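Local coordinates for D-aminoacyl-tRNA deacylase 1 (PDB 2OKV), which deacylates mischarged D-aminoacyl-tRNAs and glycyl-tRNA(Ala) as a homodimeric editing enzyme that rejects L-amino acids, at residues S66-S78 against L113-F127. Numbering follows the deposited sequence.
Sequences SVMDKQYEILCVS and LRKTYRPELIKDGKF
The parallel pairing of strand 73-78 with strand 122-124, at one margin of the five-stranded mixed sheet, joins Ile74, Leu75 and Cys76 to Ile122, Lys123 and Asp124. Four backbone bonds hold it, from Ile74 N to Leu121 O, Lys123 N to Ile74 O (2.8 Å), Cys76 N to Lys123 O and Gly125 N to Cys76 O.

Ahead of the strands, Tyr117, the first residue past helix 99-116, reaches the Schellman motif that ends helix 67-70. Chi1 of -171° sets its CG anti to the backbone N and swings the ring toward that helix, where the hydroxyl donates to Tyr72 O at 2.6 Å, in the carbonyl plane on a lone pair. Met68 CG lies over one ring face, 3.6 Å from the centroid of Tyr117 in a CH-pi contact, and its SD follows obliquely. Ile74 CD1 approaches Tyr117 CD2 at 3.9 Å and packs tightly against Ile122 CD1 (3.5 Å), the two isoleucines lying side by side on the face where helices 39-51 and 99-116 pack, Leu50 of the former against Ile74; here Leu113 CD1 also meets Cys76 SG.

On the other face, Lys123 bends at chi2 and chi4 to bring NZ within 3.1 Å of Glu73 OE1 in a salt bridge; Ala22 O also binds this NZ, and Gly24 N takes Glu73 OE2. At Ser78, a water links OG to Asp124 OD1, which Tyr106 OH also binds. Strand, helix and parallel neighbouring strand together form the beta-alpha-beta crossover of the DTD fold.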
ATOM      1  N   SER B  66     -13.866  -3.524 -13.077  1.00 39.50           N
ATOM      2  CA  SER B  66     -13.739  -3.477 -11.608  1.00 39.38           C
ATOM      3  C   SER B  66     -13.760  -4.880 -10.997  1.00 39.51           C
ATOM      4  O   SER B  66     -14.049  -5.856 -11.683  1.00 39.55           O
ATOM      5  CB  SER B  66     -14.884  -2.673 -11.029  1.00 40.17           C
ATOM      6  OG  SER B  66     -16.117  -3.339 -11.261  1.00 39.27           O
ATOM      7  N   VAL B  67     -13.500  -4.966  -9.693  1.00 39.67           N
ATOM      8  CA  VAL B  67     -13.601  -6.222  -8.958  1.00 39.88           C
ATOM      9  C   VAL B  67     -14.995  -6.865  -9.159  1.00 40.45           C
ATOM     10  O   VAL B  67     -15.108  -8.082  -9.270  1.00 40.41           O
ATOM     11  CB  VAL B  67     -13.235  -6.010  -7.443  1.00 40.09           C
ATOM     12  CG1 VAL B  67     -14.341  -5.252  -6.699  1.00 39.15           C
ATOM     13  CG2 VAL B  67     -12.908  -7.335  -6.744  1.00 40.78           C
ATOM     14  N   MET B  68     -16.040  -6.042  -9.219  1.00 41.09           N
ATOM     15  CA  MET B  68     -17.411  -6.539  -9.365  1.00 42.43           C
ATOM     16  C   MET B  68     -17.685  -7.034 -10.783  1.00 41.75           C
ATOM     17  O   MET B  68     -18.402  -8.020 -10.966  1.00 41.80           O
ATOM     18  CB  MET B  68     -18.438  -5.460  -9.016  1.00 42.67           C
ATOM     19  CG  MET B  68     -18.526  -5.117  -7.559  1.00 43.64           C
ATOM     20  SD  MET B  68     -20.064  -4.277  -7.136  1.00 45.84           S
ATOM     21  CE  MET B  68     -21.302  -5.091  -8.145  1.00 48.30           C
ATOM     22  N   ASP B  69     -17.132  -6.337 -11.777  1.00 41.19           N
ATOM     23  CA  ASP B  69     -17.204  -6.781 -13.173  1.00 40.75           C
ATOM     24  C   ASP B  69     -16.611  -8.177 -13.327  1.00 40.76           C
ATOM     25  O   ASP B  69     -17.131  -8.999 -14.091  1.00 40.29           O
ATOM     26  CB  ASP B  69     -16.443  -5.819 -14.095  1.00 40.78           C
ATOM     27  CG  ASP B  69     -17.110  -4.465 -14.215  1.00 41.60           C
ATOM     28  OD1 ASP B  69     -18.354  -4.393 -14.083  1.00 42.07           O
ATOM     29  OD2 ASP B  69     -16.388  -3.470 -14.436  1.00 40.68           O
ATOM     30  N   LYS B  70     -15.513  -8.426 -12.606  1.00 40.34           N
ATOM     31  CA  LYS B  70     -14.778  -9.685 -12.697  1.00 40.83           C
ATOM     32  C   LYS B  70     -15.341 -10.764 -11.776  1.00 41.18           C
ATOM     33  O   LYS B  70     -14.956 -11.938 -11.881  1.00 41.58           O
ATOM     34  CB  LYS B  70     -13.294  -9.469 -12.364  1.00 40.69           C
ATOM     35  CG  LYS B  70     -12.548  -8.508 -13.272  1.00 41.32           C
ATOM     36  CD  LYS B  70     -12.507  -9.010 -14.717  1.00 42.65           C
ATOM     37  CE  LYS B  70     -11.399 -10.035 -14.935  1.00 43.49           C
ATOM     38  NZ  LYS B  70     -11.290 -10.358 -16.406  1.00 43.99           N
ATOM     39  N   GLN B  71     -16.252 -10.365 -10.887  1.00 41.01           N
ATOM     40  CA  GLN B  71     -16.740 -11.216  -9.811  1.00 40.98           C
ATOM     41  C   GLN B  71     -15.550 -11.771  -9.024  1.00 40.73           C
ATOM     42  O   GLN B  71     -15.500 -12.951  -8.695  1.00 40.05           O
ATOM     43  CB  GLN B  71     -17.659 -12.333 -10.337  1.00 41.66           C
ATOM     44  CG  GLN B  71     -18.960 -11.837 -10.982  1.00 44.08           C
ATOM     45  CD  GLN B  71     -20.065 -11.495  -9.971  1.00 49.29           C
ATOM     46  OE1 GLN B  71     -20.610 -10.386  -9.990  1.00 51.50           O
ATOM     47  NE2 GLN B  71     -20.413 -12.454  -9.098  1.00 49.81           N
ATOM     48  N   TYR B  72     -14.592 -10.889  -8.737  1.00 40.52           N
ATOM     49  CA  TYR B  72     -13.404 -11.242  -7.983  1.00 41.06           C
ATOM     50  C   TYR B  72     -13.637 -10.925  -6.498  1.00 41.23           C
ATOM     51  O   TYR B  72     -14.719 -10.460  -6.114  1.00 41.13           O
ATOM     52  CB  TYR B  72     -12.169 -10.515  -8.534  1.00 41.09           C
ATOM     53  CG  TYR B  72     -11.540 -11.141  -9.778  1.00 41.64           C
ATOM     54  CD1 TYR B  72     -10.520 -10.481 -10.475  1.00 41.34           C
ATOM     55  CD2 TYR B  72     -11.956 -12.389 -10.257  1.00 43.05           C
ATOM     56  CE1 TYR B  72      -9.922 -11.049 -11.602  1.00 40.62           C
ATOM     57  CE2 TYR B  72     -11.374 -12.961 -11.397  1.00 41.97           C
ATOM     58  CZ  TYR B  72     -10.354 -12.286 -12.055  1.00 41.92           C
ATOM     59  OH  TYR B  72      -9.770 -12.850 -13.175  1.00 42.77           O
ATOM     60  N   GLU B  73     -12.637 -11.188  -5.668  1.00 41.44           N
ATOM     61  CA  GLU B  73     -12.811 -11.069  -4.211  1.00 42.16           C
ATOM     62  C   GLU B  73     -12.190  -9.787  -3.672  1.00 41.91           C
ATOM     63  O   GLU B  73     -11.415  -9.115  -4.364  1.00 41.08           O
ATOM     64  CB  GLU B  73     -12.221 -12.281  -3.487  1.00 42.15           C
ATOM     65  CG  GLU B  73     -13.030 -13.572  -3.636  1.00 43.36           C
ATOM     66  CD  GLU B  73     -12.212 -14.811  -3.271  1.00 43.65           C
ATOM     67  OE1 GLU B  73     -12.516 -15.463  -2.249  1.00 44.77           O
ATOM     68  OE2 GLU B  73     -11.254 -15.121  -4.014  1.00 45.27           O
ATOM     69  N   ILE B  74     -12.544  -9.450  -2.433  1.00 41.62           N
ATOM     70  CA  ILE B  74     -11.997  -8.279  -1.760  1.00 42.13           C
ATOM     71  C   ILE B  74     -11.582  -8.711  -0.353  1.00 42.88           C
ATOM     72  O   ILE B  74     -12.375  -9.286   0.374  1.00 43.11           O
ATOM     73  CB  ILE B  74     -13.036  -7.132  -1.627  1.00 42.44           C
ATOM     74  CG1 ILE B  74     -13.566  -6.703  -3.003  1.00 41.39           C
ATOM     75  CG2 ILE B  74     -12.436  -5.948  -0.835  1.00 42.05           C
ATOM     76  CD1 ILE B  74     -14.732  -5.734  -2.950  1.00 41.50           C
ATOM     77  N   LEU B  75     -10.325  -8.469  -0.004  1.00 43.48           N
ATOM     78  CA  LEU B  75      -9.863  -8.626   1.369  1.00 43.78           C
ATOM     79  C   LEU B  75      -9.682  -7.235   1.983  1.00 44.01           C
ATOM     80  O   LEU B  75      -8.822  -6.477   1.548  1.00 44.55           O
ATOM     81  CB  LEU B  75      -8.532  -9.394   1.401  1.00 43.30           C
ATOM     82  CG  LEU B  75      -7.811  -9.520   2.756  1.00 44.37           C
ATOM     83  CD1 LEU B  75      -8.659 -10.321   3.725  1.00 40.25           C
ATOM     84  CD2 LEU B  75      -6.409 -10.148   2.591  1.00 43.12           C
ATOM     85  N   CYS B  76     -10.499  -6.894   2.978  1.00 44.85           N
ATOM     86  CA  CYS B  76     -10.364  -5.594   3.669  1.00 45.75           C
ATOM     87  C   CYS B  76      -9.693  -5.771   5.012  1.00 44.56           C
ATOM     88  O   CYS B  76     -10.028  -6.682   5.790  1.00 44.74           O
ATOM     89  CB  CYS B  76     -11.709  -4.888   3.915  1.00 44.97           C
ATOM     90  SG  CYS B  76     -12.746  -4.771   2.516  1.00 54.63           S
ATOM     91  N   VAL B  77      -8.761  -4.879   5.307  1.00 43.81           N
ATOM     92  CA  VAL B  77      -8.122  -4.875   6.619  1.00 43.09           C
ATOM     93  C   VAL B  77      -8.092  -3.442   7.123  1.00 42.85           C
ATOM     94  O   VAL B  77      -7.765  -2.527   6.372  1.00 41.26           O
ATOM     95  CB  VAL B  77      -6.697  -5.466   6.562  1.00 42.98           C
ATOM     96  CG1 VAL B  77      -6.050  -5.458   7.952  1.00 43.58           C
ATOM     97  CG2 VAL B  77      -6.738  -6.885   6.023  1.00 43.34           C
ATOM     98  N   SER B  78      -8.453  -3.255   8.391  1.00 43.05           N
ATOM     99  CA  SER B  78      -8.433  -1.941   9.027  1.00 43.91           C
ATOM    100  C   SER B  78      -6.991  -1.517   9.274  1.00 43.36           C
ATOM    101  O   SER B  78      -6.188  -2.306   9.772  1.00 42.54           O
ATOM    102  CB  SER B  78      -9.186  -2.008  10.354  1.00 44.25           C
ATOM    103  OG  SER B  78      -8.910  -3.284  10.938  1.00 49.56           O
ATOM    104  N   LEU B 113     -20.336  -2.738   2.148  1.00 42.03           N
ATOM    105  CA  LEU B 113     -19.604  -3.426   1.095  1.00 42.14           C
ATOM    106  C   LEU B 113     -20.268  -4.739   0.699  1.00 41.88           C
ATOM    107  O   LEU B 113     -20.459  -5.002  -0.487  1.00 41.52           O
ATOM    108  CB  LEU B 113     -18.174  -3.722   1.551  1.00 42.09           C
ATOM    109  CG  LEU B 113     -16.908  -3.091   0.966  1.00 43.47           C
ATOM    110  CD1 LEU B 113     -15.745  -4.009   1.283  1.00 43.21           C
ATOM    111  CD2 LEU B 113     -16.942  -2.793  -0.523  1.00 40.01           C
ATOM    112  N   ARG B 114     -20.587  -5.568   1.694  1.00 41.81           N
ATOM    113  CA  ARG B 114     -21.267  -6.842   1.457  1.00 42.47           C
ATOM    114  C   ARG B 114     -22.664  -6.696   0.856  1.00 42.51           C
ATOM    115  O   ARG B 114     -23.035  -7.462  -0.037  1.00 42.54           O
ATOM    116  CB  ARG B 114     -21.370  -7.653   2.739  1.00 43.11           C
ATOM    117  CG  ARG B 114     -20.048  -8.072   3.327  1.00 44.83           C
ATOM    118  CD  ARG B 114     -20.332  -9.149   4.368  1.00 50.33           C
ATOM    119  NE  ARG B 114     -19.652  -8.923   5.635  1.00 53.10           N
ATOM    120  CZ  ARG B 114     -18.438  -9.370   5.936  1.00 54.38           C
ATOM    121  NH1 ARG B 114     -17.733 -10.070   5.046  1.00 56.61           N
ATOM    122  NH2 ARG B 114     -17.930  -9.105   7.129  1.00 51.43           N
ATOM    123  N   LYS B 115     -23.447  -5.736   1.339  1.00 42.48           N
ATOM    124  CA  LYS B 115     -24.797  -5.575   0.809  1.00 43.00           C
ATOM    125  C   LYS B 115     -24.830  -4.964  -0.600  1.00 42.70           C
ATOM    126  O   LYS B 115     -25.767  -5.219  -1.362  1.00 42.45           O
ATOM    127  CB  LYS B 115     -25.708  -4.836   1.795  1.00 43.77           C
ATOM    128  CG  LYS B 115     -25.852  -3.332   1.605  1.00 45.63           C
ATOM    129  CD  LYS B 115     -27.037  -2.843   2.437  1.00 47.55           C
ATOM    130  CE  LYS B 115     -26.881  -1.398   2.894  1.00 48.74           C
ATOM    131  NZ  LYS B 115     -27.730  -1.182   4.115  1.00 51.24           N
ATOM    132  N   THR B 116     -23.812  -4.173  -0.936  1.00 42.08           N
ATOM    133  CA  THR B 116     -23.702  -3.540  -2.261  1.00 42.35           C
ATOM    134  C   THR B 116     -23.120  -4.505  -3.293  1.00 42.59           C
ATOM    135  O   THR B 116     -23.399  -4.383  -4.489  1.00 43.41           O
ATOM    136  CB  THR B 116     -22.842  -2.242  -2.198  1.00 42.27           C
ATOM    137  OG1 THR B 116     -23.429  -1.338  -1.259  1.00 42.99           O
ATOM    138  CG2 THR B 116     -22.755  -1.535  -3.571  1.00 42.80           C
ATOM    139  N   TYR B 117     -22.279  -5.432  -2.828  1.00 42.33           N
ATOM    140  CA  TYR B 117     -21.648  -6.451  -3.671  1.00 41.80           C
ATOM    141  C   TYR B 117     -22.190  -7.833  -3.295  1.00 41.96           C
ATOM    142  O   TYR B 117     -23.403  -8.018  -3.217  1.00 42.04           O
ATOM    143  CB  TYR B 117     -20.119  -6.377  -3.525  1.00 41.45           C
ATOM    144  CG  TYR B 117     -19.305  -7.222  -4.499  1.00 40.53           C
ATOM    145  CD1 TYR B 117     -19.871  -7.741  -5.687  1.00 42.57           C
ATOM    146  CD2 TYR B 117     -17.962  -7.483  -4.240  1.00 39.67           C
ATOM    147  CE1 TYR B 117     -19.090  -8.513  -6.588  1.00 41.78           C
ATOM    148  CE2 TYR B 117     -17.184  -8.239  -5.114  1.00 40.76           C
ATOM    149  CZ  TYR B 117     -17.746  -8.743  -6.282  1.00 41.89           C
ATOM    150  OH  TYR B 117     -16.951  -9.488  -7.118  1.00 41.32           O
ATOM    151  N   ARG B 118     -21.299  -8.797  -3.065  1.00 41.99           N
ATOM    152  CA  ARG B 118     -21.696 -10.133  -2.620  1.00 42.85           C
ATOM    153  C   ARG B 118     -20.955 -10.462  -1.313  1.00 41.79           C
ATOM    154  O   ARG B 118     -19.724 -10.392  -1.263  1.00 41.01           O
ATOM    155  CB  ARG B 118     -21.388 -11.183  -3.696  1.00 42.82           C
ATOM    156  CG  ARG B 118     -22.119 -10.959  -5.023  1.00 45.27           C
ATOM    157  CD  ARG B 118     -21.936 -12.116  -6.000  1.00 45.86           C
ATOM    158  NE  ARG B 118     -22.619 -11.850  -7.273  1.00 52.46           N
ATOM    159  CZ  ARG B 118     -23.867 -12.221  -7.565  1.00 54.08           C
ATOM    160  NH1 ARG B 118     -24.387 -11.920  -8.757  1.00 55.53           N
ATOM    161  NH2 ARG B 118     -24.601 -12.893  -6.678  1.00 55.84           N
ATOM    162  N   PRO B 119     -21.701 -10.840  -0.257  1.00 41.73           N
ATOM    163  CA  PRO B 119     -21.091 -11.079   1.055  1.00 41.57           C
ATOM    164  C   PRO B 119     -19.977 -12.123   1.021  1.00 41.40           C
ATOM    165  O   PRO B 119     -18.944 -11.943   1.671  1.00 41.74           O
ATOM    166  CB  PRO B 119     -22.269 -11.586   1.902  1.00 41.49           C
ATOM    167  CG  PRO B 119     -23.484 -11.062   1.209  1.00 42.64           C
ATOM    168  CD  PRO B 119     -23.155 -11.088  -0.244  1.00 41.44           C
ATOM    169  N   GLU B 120     -20.174 -13.189   0.247  1.00 41.30           N
ATOM    170  CA  GLU B 120     -19.245 -14.324   0.220  1.00 41.31           C
ATOM    171  C   GLU B 120     -17.912 -14.015  -0.438  1.00 41.41           C
ATOM    172  O   GLU B 120     -16.942 -14.761  -0.261  1.00 41.36           O
ATOM    173  CB  GLU B 120     -19.895 -15.542  -0.458  1.00 41.60           C
ATOM    174  CG  GLU B 120     -20.059 -15.419  -1.974  1.00 42.25           C
ATOM    175  CD  GLU B 120     -21.313 -14.665  -2.406  1.00 44.63           C
ATOM    176  OE1 GLU B 120     -22.103 -14.232  -1.539  1.00 42.40           O
ATOM    177  OE2 GLU B 120     -21.511 -14.514  -3.637  1.00 45.72           O
ATOM    178  N   LEU B 121     -17.869 -12.923  -1.201  1.00 41.30           N
ATOM    179  CA  LEU B 121     -16.645 -12.495  -1.880  1.00 41.73           C
ATOM    180  C   LEU B 121     -15.892 -11.402  -1.125  1.00 41.76           C
ATOM    181  O   LEU B 121     -14.878 -10.875  -1.609  1.00 41.97           O
ATOM    182  CB  LEU B 121     -16.984 -12.026  -3.300  1.00 41.60           C
ATOM    183  CG  LEU B 121     -17.716 -13.036  -4.188  1.00 41.30           C
ATOM    184  CD1 LEU B 121     -18.153 -12.361  -5.483  1.00 41.19           C
ATOM    185  CD2 LEU B 121     -16.829 -14.249  -4.481  1.00 41.97           C
ATOM    186  N   ILE B 122     -16.392 -11.058   0.054  1.00 41.77           N
ATOM    187  CA  ILE B 122     -15.760 -10.052   0.918  1.00 41.84           C
ATOM    188  C   ILE B 122     -15.212 -10.757   2.154  1.00 41.77           C
ATOM    189  O   ILE B 122     -15.969 -11.388   2.892  1.00 40.23           O
ATOM    190  CB  ILE B 122     -16.777  -8.940   1.387  1.00 42.36           C
ATOM    191  CG1 ILE B 122     -17.543  -8.297   0.204  1.00 42.84           C
ATOM    192  CG2 ILE B 122     -16.105  -7.919   2.327  1.00 43.32           C
ATOM    193  CD1 ILE B 122     -16.772  -7.398  -0.659  1.00 42.41           C
ATOM    194  N   LYS B 123     -13.896 -10.639   2.354  1.00 42.10           N
ATOM    195  CA  LYS B 123     -13.187 -11.190   3.512  1.00 42.68           C
ATOM    196  C   LYS B 123     -12.534 -10.080   4.344  1.00 42.60           C
ATOM    197  O   LYS B 123     -12.220  -8.995   3.841  1.00 41.34           O
ATOM    198  CB  LYS B 123     -12.106 -12.186   3.052  1.00 43.14           C
ATOM    199  CG  LYS B 123     -12.596 -13.609   2.759  1.00 44.37           C
ATOM    200  CD  LYS B 123     -13.445 -13.710   1.489  1.00 46.40           C
ATOM    201  CE  LYS B 123     -14.004 -15.128   1.280  1.00 47.19           C
ATOM    202  NZ  LYS B 123     -12.929 -16.042   0.769  1.00 51.04           N
ATOM    203  N   ASP B 124     -12.307 -10.377   5.619  1.00 42.95           N
ATOM    204  CA  ASP B 124     -11.825  -9.403   6.573  1.00 43.65           C
ATOM    205  C   ASP B 124     -10.588  -9.948   7.288  1.00 44.12           C
ATOM    206  O   ASP B 124     -10.372 -11.170   7.358  1.00 43.91           O
ATOM    207  CB  ASP B 124     -12.955  -9.121   7.586  1.00 44.46           C
ATOM    208  CG  ASP B 124     -12.624  -8.004   8.577  1.00 45.41           C
ATOM    209  OD1 ASP B 124     -11.722  -7.163   8.325  1.00 48.56           O
ATOM    210  OD2 ASP B 124     -13.296  -7.968   9.618  1.00 44.80           O
ATOM    211  N   GLY B 125      -9.787  -9.043   7.839  1.00 43.92           N
ATOM    212  CA  GLY B 125      -8.795  -9.430   8.830  1.00 44.40           C
ATOM    213  C   GLY B 125      -9.497  -9.615  10.161  1.00 45.35           C
ATOM    214  O   GLY B 125     -10.701  -9.902  10.207  1.00 45.09           O
ATOM    215  N   LYS B 126      -8.750  -9.432  11.250  1.00 45.80           N
ATOM    216  CA  LYS B 126      -9.315  -9.450  12.599  1.00 46.49           C
ATOM    217  C   LYS B 126      -8.994  -8.105  13.248  1.00 46.04           C
ATOM    218  O   LYS B 126      -7.857  -7.861  13.655  1.00 44.54           O
ATOM    219  CB  LYS B 126      -8.758 -10.628  13.426  1.00 46.52           C
ATOM    220  CG  LYS B 126      -9.388 -10.747  14.823  1.00 48.40           C
ATOM    221  CD  LYS B 126      -9.228 -12.138  15.504  1.00 48.73           C
ATOM    222  CE  LYS B 126      -7.804 -12.702  15.434  1.00 51.46           C
ATOM    223  NZ  LYS B 126      -7.646 -14.016  16.183  1.00 52.64           N
ATOM    224  N   PHE B 127     -10.008  -7.241  13.325  1.00 46.24           N
ATOM    225  CA  PHE B 127      -9.839  -5.830  13.729  1.00 46.80           C
ATOM    226  C   PHE B 127      -8.794  -5.493  14.821  1.00 46.95           C
ATOM    227  O   PHE B 127      -7.980  -4.604  14.637  1.00 49.15           O
ATOM    228  CB  PHE B 127     -11.183  -5.177  14.087  1.00 46.50           C
ATOM    229  CG  PHE B 127     -11.072  -3.700  14.357  1.00 45.89           C
ATOM    230  CD1 PHE B 127     -11.190  -2.781  13.316  1.00 45.16           C
ATOM    231  CD2 PHE B 127     -10.814  -3.232  15.644  1.00 46.77           C
ATOM    232  CE1 PHE B 127     -11.057  -1.422  13.544  1.00 44.93           C
ATOM    233  CE2 PHE B 127     -10.685  -1.860  15.890  1.00 47.31           C
ATOM    234  CZ  PHE B 127     -10.810  -0.955  14.837  1.00 46.01           C
TER
HETATM  235  O   HOH W   1      -9.361  -5.891   9.999  1.00 39.62           O